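Local structure of chitinase (Chromobacterium violaceum, 4TXG) at residues 235-238 / 239-243. The protein probably hydrolyses the glycosidic bonds of chitin as a family 18 glycoside hydrolase that also carries a carbohydrate-binding module. Sequence-based numbering, arbitrary orientation.
With CS (cesium ion), chain E.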
loop_
_atom_site.group_PDB
_atom_site.type_symbol
_atom_site.label_atom_id
_atom_site.label_comp_id
_atom_site.label_asym_id
_atom_site.label_seq_id
_atom_site.Cartn_x
_atom_site.Cartn_y
_atom_site.Cartn_z
ATOM N N LEU A 235 -14.693 -17.323 -13.735
ATOM C CA LEU A 235 -14.758 -17.936 -12.412
ATOM C C LEU A 235 -14.998 -16.889 -11.312
ATOM O O LEU A 235 -15.780 -17.132 -10.396
ATOM C CB LEU A 235 -13.478 -18.739 -12.132
ATOM C CG LEU A 235 -13.352 -20.009 -12.989
ATOM C CD1 LEU A 235 -12.071 -20.785 -12.698
ATOM C CD2 LEU A 235 -14.572 -20.906 -12.768
ATOM N N LEU A 236 -14.356 -15.726 -11.403
ATOM C CA LEU A 236 -14.595 -14.679 -10.399
ATOM C C LEU A 236 -16.074 -14.301 -10.356
ATOM O O LEU A 236 -16.676 -14.206 -9.282
ATOM C CB LEU A 236 -13.740 -13.433 -10.680
ATOM C CG LEU A 236 -12.230 -13.578 -10.477
ATOM C CD1 LEU A 236 -11.544 -12.270 -10.879
ATOM C CD2 LEU A 236 -11.896 -13.931 -9.041
ATOM N N THR A 237 -16.671 -14.123 -11.528
ATOM C CA THR A 237 -18.083 -13.745 -11.598
ATOM C C THR A 237 -18.969 -14.816 -10.978
ATOM O O THR A 237 -19.906 -14.519 -10.224
ATOM C CB THR A 237 -18.502 -13.488 -13.052
ATOM O OG1 THR A 237 -17.733 -12.394 -13.568
ATOM C CG2 THR A 237 -19.991 -13.132 -13.134
ATOM N N GLN A 238 -18.658 -16.070 -11.284
ATOM C CA GLN A 238 -19.423 -17.191 -10.732
ATOM C C GLN A 238 -19.355 -17.299 -9.210
ATOM O O GLN A 238 -20.370 -17.496 -8.541
ATOM C CB GLN A 238 -18.929 -18.494 -11.330
ATOM C CG GLN A 238 -19.387 -18.746 -12.738
ATOM C CD GLN A 238 -19.024 -20.140 -13.160
ATOM O OE1 GLN A 238 -19.740 -21.088 -12.849
ATOM N NE2 GLN A 238 -17.885 -20.285 -13.833
ATOM N N TYR A 239 -18.150 -17.209 -8.663
ATOM C CA TYR A 239 -17.991 -17.406 -7.226
ATOM C C TYR A 239 -18.575 -16.243 -6.439
ATOM O O TYR A 239 -19.057 -16.434 -5.326
ATOM C CB TYR A 239 -16.521 -17.634 -6.864
ATOM C CG TYR A 239 -16.121 -19.076 -7.046
ATOM C CD1 TYR A 239 -15.719 -19.552 -8.281
ATOM C CD2 TYR A 239 -16.189 -19.974 -5.987
ATOM C CE1 TYR A 239 -15.382 -20.888 -8.458
ATOM C CE2 TYR A 239 -15.852 -21.308 -6.153
ATOM C CZ TYR A 239 -15.450 -21.759 -7.390
ATOM O OH TYR A 239 -15.118 -23.090 -7.558
ATOM N N LYS A 240 -18.563 -15.047 -7.018
ATOM C CA LYS A 240 -19.169 -13.908 -6.339
ATOM C C LYS A 240 -20.663 -14.111 -6.112
ATOM O O LYS A 240 -21.223 -13.553 -5.173
ATOM C CB LYS A 240 -18.924 -12.611 -7.115
ATOM C CG LYS A 240 -17.502 -12.114 -6.978
ATOM C CD LYS A 240 -17.432 -10.602 -6.933
ATOM C CE LYS A 240 -17.791 -9.984 -8.247
ATOM N NZ LYS A 240 -17.666 -8.494 -8.178
ATOM N N ARG A 241 -21.309 -14.920 -6.954
ATOM C CA ARG A 241 -22.727 -15.209 -6.751
ATOM C C ARG A 241 -22.955 -16.017 -5.480
ATOM O O ARG A 241 -23.971 -15.853 -4.794
ATOM C CB ARG A 241 -23.303 -15.967 -7.949
ATOM C CG ARG A 241 -23.155 -15.233 -9.262
ATOM C CD ARG A 241 -23.742 -16.076 -10.370
ATOM N NE ARG A 241 -23.557 -15.482 -11.685
ATOM C CZ ARG A 241 -23.318 -16.200 -12.775
ATOM N NH1 ARG A 241 -23.223 -17.520 -12.680
ATOM N NH2 ARG A 241 -23.167 -15.602 -13.945
ATOM N N LYS A 242 -22.000 -16.885 -5.165
ATOM C CA LYS A 242 -22.084 -17.707 -3.966
ATOM C C LYS A 242 -21.653 -16.913 -2.732
ATOM O O LYS A 242 -22.105 -17.180 -1.618
ATOM C CB LYS A 242 -21.231 -18.969 -4.140
ATOM C CG LYS A 242 -21.162 -19.879 -2.921
ATOM C CD LYS A 242 -22.522 -20.421 -2.522
ATOM C CE LYS A 242 -22.381 -21.414 -1.379
ATOM N NZ LYS A 242 -21.324 -22.426 -1.678
ATOM N N TYR A 243 -20.793 -15.921 -2.946
ATOM C CA TYR A 243 -20.295 -15.072 -1.862
ATOM C C TYR A 243 -20.509 -13.590 -2.180
ATOM O O TYR A 243 -19.562 -12.886 -2.499
ATOM C CB TYR A 243 -18.806 -15.352 -1.627
ATOM C CG TYR A 243 -18.525 -16.793 -1.300
ATOM C CD1 TYR A 243 -18.556 -17.239 0.018
ATOM C CD2 TYR A 243 -18.234 -17.712 -2.302
ATOM C CE1 TYR A 243 -18.308 -18.558 0.325
ATOM C CE2 TYR A 243 -17.982 -19.037 -2.004
ATOM C CZ TYR A 243 -18.021 -19.452 -0.687
ATOM O OH TYR A 243 -17.774 -20.767 -0.383
HETATM CS CS CS E . -20.707 -23.524 -14.212
#
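R241 folds back over the preceding turn of helix 231-242, and its side chain can be followed atom by atom. CB lies 3.4 Å from Q238 O, the same carbonyl that accepts the R241 backbone N-H. CG, anti to its own carbonyl carbon (chi1 -58°), is directed back along the helix to 3.5 Å from T237 O. From CG to NE the chain runs extended, with CD about equally far from the carbonyl oxygens of T237 and Q238. The guanidinium then lies across the pair, with NH1 4.0 Å from Q238 CG, NH2 4.1 Å from T237 CG2, and Q238 CA over one face. Its plane is turned 51° from the Q238 amide; NH1 makes a salt bridge with D224. Q238 divides its amide, NE2 bonding to E222 O while OE1 binds the cesium ion at 3.0 Å.

Around the helix, the Y239 ring presents its edge to L235 O, which lies in the ring plane 3.2 Å from CD1 and also accepts the nearly straight bond from Y239 N. L235 CD2 makes a looser apolar contact with this ring, whose OH bonds to G220 O and which stacks on W180. The bond from K240 N to L236 O is likewise helical, whereas R241 N reaches Q238 O, three residues back as in a 3-10 turn, from above the carbonyl plane at an N-H...O angle of 137°. Helix 231-242 is an outer helix of the family 18 TIM barrel, joining parallel strands 185-193 and 247-253, and K240 NZ forms a salt bridge with D307. D224 would be expected to offset the R241 charge; with its aliphatic arm packed on two backbone carbonyls and its guanidinium against side-chain carbons, van der Waals contact and ion pairing meet in one side chain.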